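Local atomic coordinates of uncharacterized conserved protein (Vibrio parahaemolyticus, PDB entry 3MUQ), a protein that is of unknown function but belongs to the periplasmic-binding-protein superfamily and, like its relatives, may bind a small ligand between two lobes. Residues His6-Thr12 with Asp54-Thr60; Glu66-Val70 with Tyr198-Leu202; Pro78-Met82 with Ser220-Val224. The contacts are given in a common frame with arbitrary orientation. Numbering follows the deposited sequence.

Interaction 1 (His6-Thr12 with Asp54-Thr60)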
# COMPACT_ATOMS: atom_id res chain seq x y z
N HIS A 6 5.05 23.11 -10.73
CA HIS A 6 5.84 22.79 -9.55
C HIS A 6 5.02 22.37 -8.34
O HIS A 6 4.02 22.99 -8.01
CB HIS A 6 6.80 23.94 -9.23
CG HIS A 6 7.90 24.08 -10.24
ND1 HIS A 6 9.13 23.47 -10.09
CD2 HIS A 6 7.94 24.73 -11.43
CE1 HIS A 6 9.89 23.76 -11.14
NE2 HIS A 6 9.19 24.52 -11.96
N VAL A 7 5.44 21.27 -7.73
CA VAL A 7 4.76 20.72 -6.57
C VAL A 7 5.74 20.73 -5.41
O VAL A 7 6.83 20.18 -5.52
CB VAL A 7 4.32 19.26 -6.83
CG1 VAL A 7 3.54 18.73 -5.63
CG2 VAL A 7 3.48 19.17 -8.13
N ARG A 8 5.37 21.37 -4.32
CA ARG A 8 6.24 21.43 -3.16
C ARG A 8 5.79 20.40 -2.12
O ARG A 8 4.63 20.41 -1.69
CB ARG A 8 6.23 22.85 -2.56
CG ARG A 8 6.67 23.91 -3.55
CD ARG A 8 6.69 25.30 -2.91
NE ARG A 8 5.35 25.78 -2.58
CZ ARG A 8 4.29 25.64 -3.36
NH1 ARG A 8 4.41 25.04 -4.55
NH2 ARG A 8 3.10 26.09 -2.95
N LEU A 9 6.71 19.52 -1.74
CA LEU A 9 6.47 18.46 -0.77
C LEU A 9 7.28 18.71 0.50
O LEU A 9 8.50 18.83 0.43
CB LEU A 9 6.91 17.10 -1.35
CG LEU A 9 6.91 15.92 -0.36
CD1 LEU A 9 5.46 15.60 0.11
CD2 LEU A 9 7.59 14.69 -0.96
N ALA A 10 6.61 18.79 1.64
CA ALA A 10 7.32 18.79 2.92
C ALA A 10 7.40 17.35 3.41
O ALA A 10 6.40 16.62 3.41
CB ALA A 10 6.61 19.68 3.97
N THR A 11 8.59 16.92 3.81
CA THR A 11 8.72 15.60 4.42
C THR A 11 9.77 15.61 5.52
O THR A 11 10.34 16.66 5.83
CB THR A 11 9.09 14.51 3.37
OG1 THR A 11 8.86 13.20 3.91
CG2 THR A 11 10.54 14.65 2.93
N THR A 12 10.05 14.45 6.11
CA THR A 12 11.04 14.38 7.18
C THR A 12 12.48 14.21 6.67
O THR A 12 12.72 13.72 5.57
CB THR A 12 10.76 13.22 8.15
OG1 THR A 12 11.16 11.99 7.55
CG2 THR A 12 9.28 13.17 8.54
N ASP A 54 2.75 26.74 3.11
CA ASP A 54 4.04 26.98 2.46
C ASP A 54 4.28 25.94 1.37
O ASP A 54 5.05 26.20 0.44
CB ASP A 54 5.21 26.88 3.46
CG ASP A 54 5.04 27.76 4.68
OD1 ASP A 54 4.19 28.67 4.67
OD2 ASP A 54 5.78 27.54 5.67
N VAL A 55 3.66 24.76 1.50
CA VAL A 55 3.86 23.65 0.58
C VAL A 55 2.50 23.11 0.13
O VAL A 55 1.46 23.49 0.68
CB VAL A 55 4.67 22.50 1.23
CG1 VAL A 55 6.10 22.95 1.58
CG2 VAL A 55 3.94 21.96 2.45
N ASP A 56 2.51 22.19 -0.83
CA ASP A 56 1.26 21.69 -1.41
C ASP A 56 0.77 20.39 -0.80
O ASP A 56 -0.43 20.09 -0.86
CB ASP A 56 1.40 21.51 -2.92
CG ASP A 56 1.89 22.77 -3.60
OD1 ASP A 56 1.25 23.83 -3.40
OD2 ASP A 56 2.89 22.71 -4.33
N LEU A 57 1.69 19.60 -0.25
CA LEU A 57 1.33 18.39 0.46
C LEU A 57 2.46 17.94 1.37
O LEU A 57 3.59 18.42 1.25
CB LEU A 57 0.92 17.27 -0.51
CG LEU A 57 2.01 16.47 -1.25
CD1 LEU A 57 1.38 15.28 -2.00
CD2 LEU A 57 2.82 17.35 -2.21
N VAL A 58 2.16 17.01 2.28
CA VAL A 58 3.15 16.52 3.23
C VAL A 58 3.24 15.00 3.24
O VAL A 58 2.26 14.30 2.95
CB VAL A 58 2.85 16.99 4.68
CG1 VAL A 58 2.80 18.52 4.78
CG2 VAL A 58 1.55 16.39 5.16
N MSE A 59 4.41 14.49 3.59
CA MSE A 59 4.61 13.06 3.73
C MSE A 59 5.36 12.81 5.03
O MSE A 59 6.52 13.18 5.14
CB MSE A 59 5.42 12.52 2.56
CG MSE A 59 5.74 11.02 2.65
SE MSE A 59 6.90 10.42 1.19
CE MSE A 59 5.72 10.86 -0.32
N THR A 60 4.69 12.21 6.01
CA THR A 60 5.31 11.93 7.29
C THR A 60 4.94 10.51 7.74
O THR A 60 4.17 9.81 7.08
CB THR A 60 4.88 12.96 8.37
OG1 THR A 60 3.46 12.98 8.47
CG2 THR A 60 5.37 14.35 8.02
O HOH W 1 3.03 28.70 -0.90
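Leu-9, Leu-57 and Met-59, the last a selenomethionine, form the apolar centre on one face of a parallel strand pair: Leu-9 CD1 lies 3.8 Å from Leu-57 CG and 3.9 Å from Met-59 CB. The pair belongs to the mixed sheet of an alpha/beta lobe of the periplasmic-binding-protein superfamily, in which strand 6-12 runs between strands 35-41 and 57-60. Helix 213-224 covers this face with Ala-216, Phe-219 and Leu-223. On the reverse face Ala-10 CB meets Val-55 CG2 at 3.8 Å and Val-58 CG1 at 4.1 Å, beneath Leu-47 and Met-49 of helix 43-51.

Between these layers the backbones join through Ala-10, whose N donates to Leu-57 O (3.1 Å) and whose O accepts from Met-59 N (2.9 Å). Just before strand 57-60 begins, the loop residue Asp-56 meets Arg-8: Asp-56 N donates to Arg-8 O (2.9 Å), while Asp-56 OD2 accepts from Arg-8 N (2.8 Å) and forms a salt bridge with Arg-8 NH1 (2.8 Å). Asn-212 N engages the other carboxylate oxygen. The guanidinium is also fixed by Arg-8 NE donating to Asp-54 O at 3.1 Å. At the far end, Thr-11 OG1 donates to Met-59 O at 2.6 Å.

Interaction 2 (Glu66-Val70 with Tyr198-Leu202); sequences EGTFV and YQVIL
Residues 66-70 are one turn of an alpha helix, with phi/psi near -65/-40 and a hydrogen bond from Val-70 N to Glu-66 O of 3.0 Å; residues 198-202 are an extended strand. The two axes run almost parallel, 17° apart in N-to-C direction, and approach to 10.6 Å, so the helix lies along the strand on one face of the sheet. Glu-66 sits opposite Gln-199 (CA-CA 7.9 Å) and Val-70 opposite Ile-201 (8.3 Å). From the helix, Glu-66, Phe-69 and Val-70 direct their CA-to-CB bonds toward the strand; Gln-199 and Ile-201 answer them, while Tyr-198, Val-200 and Leu-202 point away.

Ile-201, in the m,t rotamer, is the apolar centre. Its CD1 lies 3.8 Å from Glu-66 CB and 4.1 Å from Val-70 CG2, and its CG2 meets the edge of the Phe-69 ring at CE2, 4.0 Å away; Phe-69 has chi1 t and chi2 72°. Glu-66 (chi1 m, chi2 t, chi3 3°) reaches back toward the N-terminal end of the strand segment, where its OE1 accepts a 2.7 Å hydrogen bond from NE2 of Gln-199 (chi1 m, chi2 t, chi3 97°). This is helix-on-sheet packing of an alpha/beta lobe. Glu-66 OE2 is hydrogen-bonded to Thr-60 OG1 and Ala-62 N, so the buried carboxylate is held by uncharged groups, tying the helix to two neighbouring strands.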
# COMPACT_ATOMS: atom_id res chain seq x y z
N GLU A 66 -0.42 13.35 12.53
CA GLU A 66 -1.20 13.45 11.29
C GLU A 66 -2.70 13.45 11.55
O GLU A 66 -3.46 14.04 10.78
CB GLU A 66 -0.85 12.31 10.33
CG GLU A 66 0.61 12.31 9.87
CD GLU A 66 1.10 10.93 9.49
OE1 GLU A 66 0.28 9.97 9.53
OE2 GLU A 66 2.31 10.79 9.16
N GLY A 67 -3.13 12.75 12.60
CA GLY A 67 -4.54 12.71 12.94
C GLY A 67 -5.05 14.09 13.33
O GLY A 67 -6.11 14.53 12.90
N THR A 68 -4.28 14.78 14.16
CA THR A 68 -4.59 16.15 14.55
C THR A 68 -4.56 17.08 13.34
O THR A 68 -5.45 17.93 13.15
CB THR A 68 -3.56 16.64 15.58
OG1 THR A 68 -3.62 15.80 16.74
CG2 THR A 68 -3.82 18.07 15.98
N PHE A 69 -3.53 16.92 12.51
CA PHE A 69 -3.37 17.71 11.29
C PHE A 69 -4.66 17.67 10.45
O PHE A 69 -5.17 18.70 10.00
CB PHE A 69 -2.18 17.17 10.50
CG PHE A 69 -1.79 18.01 9.33
CD1 PHE A 69 -1.17 19.25 9.51
CD2 PHE A 69 -2.00 17.54 8.03
CE1 PHE A 69 -0.77 20.01 8.40
CE2 PHE A 69 -1.60 18.29 6.93
CZ PHE A 69 -0.99 19.54 7.11
N VAL A 70 -5.20 16.47 10.28
CA VAL A 70 -6.41 16.29 9.47
C VAL A 70 -7.66 16.76 10.23
O VAL A 70 -8.56 17.38 9.65
CB VAL A 70 -6.59 14.78 9.11
CG1 VAL A 70 -7.94 14.52 8.47
CG2 VAL A 70 -5.46 14.33 8.21
N TYR A 198 3.39 5.29 6.87
CA TYR A 198 3.60 6.56 6.18
C TYR A 198 2.30 7.09 5.60
O TYR A 198 1.54 6.34 5.00
CB TYR A 198 4.58 6.38 5.02
CG TYR A 198 6.02 6.36 5.45
CD1 TYR A 198 6.52 5.31 6.20
CD2 TYR A 198 6.88 7.41 5.13
CE1 TYR A 198 7.83 5.29 6.62
CE2 TYR A 198 8.20 7.39 5.54
CZ TYR A 198 8.67 6.32 6.28
OH TYR A 198 9.97 6.29 6.70
N GLN A 199 2.07 8.39 5.76
CA GLN A 199 0.95 9.03 5.09
C GLN A 199 1.39 10.19 4.22
O GLN A 199 2.33 10.93 4.55
CB GLN A 199 -0.08 9.56 6.09
CG GLN A 199 -0.93 8.51 6.75
CD GLN A 199 -2.23 9.09 7.26
OE1 GLN A 199 -3.27 9.00 6.60
NE2 GLN A 199 -2.19 9.69 8.44
N VAL A 200 0.68 10.37 3.12
CA VAL A 200 0.81 11.55 2.31
C VAL A 200 -0.52 12.27 2.43
O VAL A 200 -1.60 11.66 2.28
CB VAL A 200 1.15 11.20 0.84
CG1 VAL A 200 0.18 10.17 0.31
CG2 VAL A 200 1.12 12.45 -0.04
N ILE A 201 -0.46 13.56 2.74
CA ILE A 201 -1.66 14.35 2.99
C ILE A 201 -1.60 15.69 2.26
O ILE A 201 -0.60 16.42 2.35
CB ILE A 201 -1.84 14.62 4.50
CG1 ILE A 201 -1.66 13.31 5.28
CG2 ILE A 201 -3.20 15.28 4.79
CD1 ILE A 201 -1.65 13.50 6.80
N LEU A 202 -2.67 16.01 1.55
CA LEU A 202 -2.75 17.23 0.77
C LEU A 202 -3.06 18.43 1.66
O LEU A 202 -3.88 18.35 2.56
CB LEU A 202 -3.86 17.10 -0.25
CG LEU A 202 -3.75 15.86 -1.13
CD1 LEU A 202 -4.91 15.85 -2.14
CD2 LEU A 202 -2.40 15.84 -1.83

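Interaction 3 (Pro78-Met82 with Ser220-Val224); sequences PRKLM and SDWLV
Strand 78-82 passes over the last turn of helix 213-224, the axes 9.3 Å apart at closest approach and their N-to-C directions 39° apart. The nearest CA pair is Leu-81 with Val-224, 6.5 Å. The strand is extended except at Leu-81 (phi/psi -86/-39), which with Met-82 faces Tyr-198 of the adjoining antiparallel strand, consistent with a classic beta bulge. In the helix, Val-224 N donates to Ser-220 O at 3.1 Å.

Arg-79 points toward the helix (chi1 -78°, chi2 147°, chi3 t, chi4 -162°). Its NH1 donates to Ser-220 OG at 2.9 Å and to Asp-221 OD1 at 2.8 Å, the latter a salt bridge; a weak second bond joins Arg-79 NH2 to Asp-221 OD1 at 3.2 Å. Asp-221 OD2 has its own salt bridge, to Lys-217. Lys-80 N is hydrogen-bonded to Tyr-83 OH of the second subunit, and Val-224 O to Arg-236 of that subunit. Arg-79 CB lies 4.0 Å from Val-224 CG1; farther along the strand, Leu-81 (chi1 -91°, chi2 t) brings CD2 to 3.6 Å from Leu-223 CB. Such helix-on-sheet packing in an alpha/beta lobe, on a strand running on toward the other lobe, is consistent with the two-lobed periplasmic-binding-protein fold.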
# COMPACT_ATOMS: atom_id res chain seq x y z
N PRO A 78 -5.98 12.22 3.34
CA PRO A 78 -4.81 11.50 3.83
C PRO A 78 -4.83 10.07 3.31
O PRO A 78 -5.89 9.43 3.22
CB PRO A 78 -5.01 11.52 5.34
CG PRO A 78 -6.48 11.62 5.50
CD PRO A 78 -6.88 12.59 4.44
N ARG A 79 -3.66 9.57 2.94
CA ARG A 79 -3.55 8.25 2.38
C ARG A 79 -2.34 7.57 2.92
O ARG A 79 -1.26 8.16 3.01
CB ARG A 79 -3.47 8.32 0.86
CG ARG A 79 -4.81 8.56 0.20
CD ARG A 79 -4.64 9.38 -1.03
NE ARG A 79 -5.89 9.56 -1.76
CZ ARG A 79 -5.94 9.93 -3.03
NH1 ARG A 79 -4.80 10.16 -3.68
NH2 ARG A 79 -7.11 10.07 -3.65
N LYS A 80 -2.52 6.30 3.28
CA LYS A 80 -1.41 5.49 3.76
C LYS A 80 -0.60 5.01 2.56
O LYS A 80 -1.14 4.41 1.65
CB LYS A 80 -1.94 4.32 4.59
CG LYS A 80 -2.68 4.77 5.85
CD LYS A 80 -1.71 5.11 6.98
CE LYS A 80 -2.43 5.66 8.20
NZ LYS A 80 -1.50 5.82 9.36
N LEU A 81 0.69 5.32 2.55
CA LEU A 81 1.60 4.94 1.47
C LEU A 81 2.18 3.55 1.65
O LEU A 81 2.38 2.81 0.67
CB LEU A 81 2.76 5.92 1.41
CG LEU A 81 2.60 7.13 0.51
CD1 LEU A 81 3.88 7.94 0.50
CD2 LEU A 81 2.27 6.64 -0.88
N MSE A 82 2.50 3.20 2.88
CA MSE A 82 3.21 1.96 3.15
C MSE A 82 3.30 1.77 4.66
O MSE A 82 3.23 2.74 5.42
CB MSE A 82 4.61 2.02 2.52
CG MSE A 82 5.57 2.93 3.27
SE MSE A 82 7.36 3.11 2.47
CE MSE A 82 7.09 4.82 1.65
N SER A 220 -0.18 12.40 -5.27
CA SER A 220 -0.78 11.48 -4.31
C SER A 220 -1.47 10.33 -5.04
O SER A 220 -1.23 9.18 -4.71
CB SER A 220 -1.77 12.19 -3.39
OG SER A 220 -2.41 11.26 -2.53
N ASP A 221 -2.33 10.65 -6.02
CA ASP A 221 -2.99 9.63 -6.84
C ASP A 221 -1.95 8.68 -7.45
O ASP A 221 -2.10 7.46 -7.42
CB ASP A 221 -3.82 10.29 -7.96
CG ASP A 221 -5.04 11.01 -7.45
OD1 ASP A 221 -5.44 10.75 -6.29
OD2 ASP A 221 -5.59 11.84 -8.20
N TRP A 222 -0.89 9.25 -8.01
CA TRP A 222 0.15 8.42 -8.62
C TRP A 222 0.81 7.51 -7.58
O TRP A 222 1.04 6.32 -7.82
CB TRP A 222 1.18 9.32 -9.30
CG TRP A 222 2.31 8.62 -10.01
CD1 TRP A 222 2.33 8.24 -11.33
CD2 TRP A 222 3.59 8.26 -9.47
NE1 TRP A 222 3.55 7.65 -11.64
CE2 TRP A 222 4.33 7.64 -10.51
CE3 TRP A 222 4.18 8.38 -8.21
CZ2 TRP A 222 5.64 7.16 -10.32
CZ3 TRP A 222 5.48 7.91 -8.02
CH2 TRP A 222 6.20 7.30 -9.08
N LEU A 223 1.11 8.06 -6.40
CA LEU A 223 1.78 7.29 -5.35
C LEU A 223 1.00 6.08 -4.87
O LEU A 223 1.60 5.05 -4.52
CB LEU A 223 2.09 8.19 -4.14
CG LEU A 223 3.16 9.26 -4.32
CD1 LEU A 223 3.10 10.27 -3.16
CD2 LEU A 223 4.52 8.60 -4.41
N VAL A 224 -0.33 6.18 -4.86
CA VAL A 224 -1.15 5.05 -4.37
C VAL A 224 -1.68 4.15 -5.50
O VAL A 224 -2.28 3.11 -5.24
CB VAL A 224 -2.33 5.50 -3.47
CG1 VAL A 224 -1.82 6.28 -2.22
CG2 VAL A 224 -3.34 6.32 -4.27

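The three contacts lie in one lobe, around a single sheet, their centres 11 Å apart (interactions 1 and 2, and 2 and 3) or 13 Å (1 and 3). Strand 195-203 joins them: Ile-201 N lies 2.8 Å from Val-58 O, and Val-200 N 2.9 Å from Arg-79 O. Interaction 2 occupies the face bearing Val-58, whereas interaction 3 shares the opposite face with Met-59, whose CE is 3.5 Å from Leu-81 CD1 and 3.9 Å from Leu-223 CD1. Thr-60 OG1 is 2.6 Å from Glu-66 OE2. In relatives the ligand cleft opens at the C-terminal ends of the parallel strands; here Thr-12, a helix N-cap, marks the corresponding end of strand 6-12.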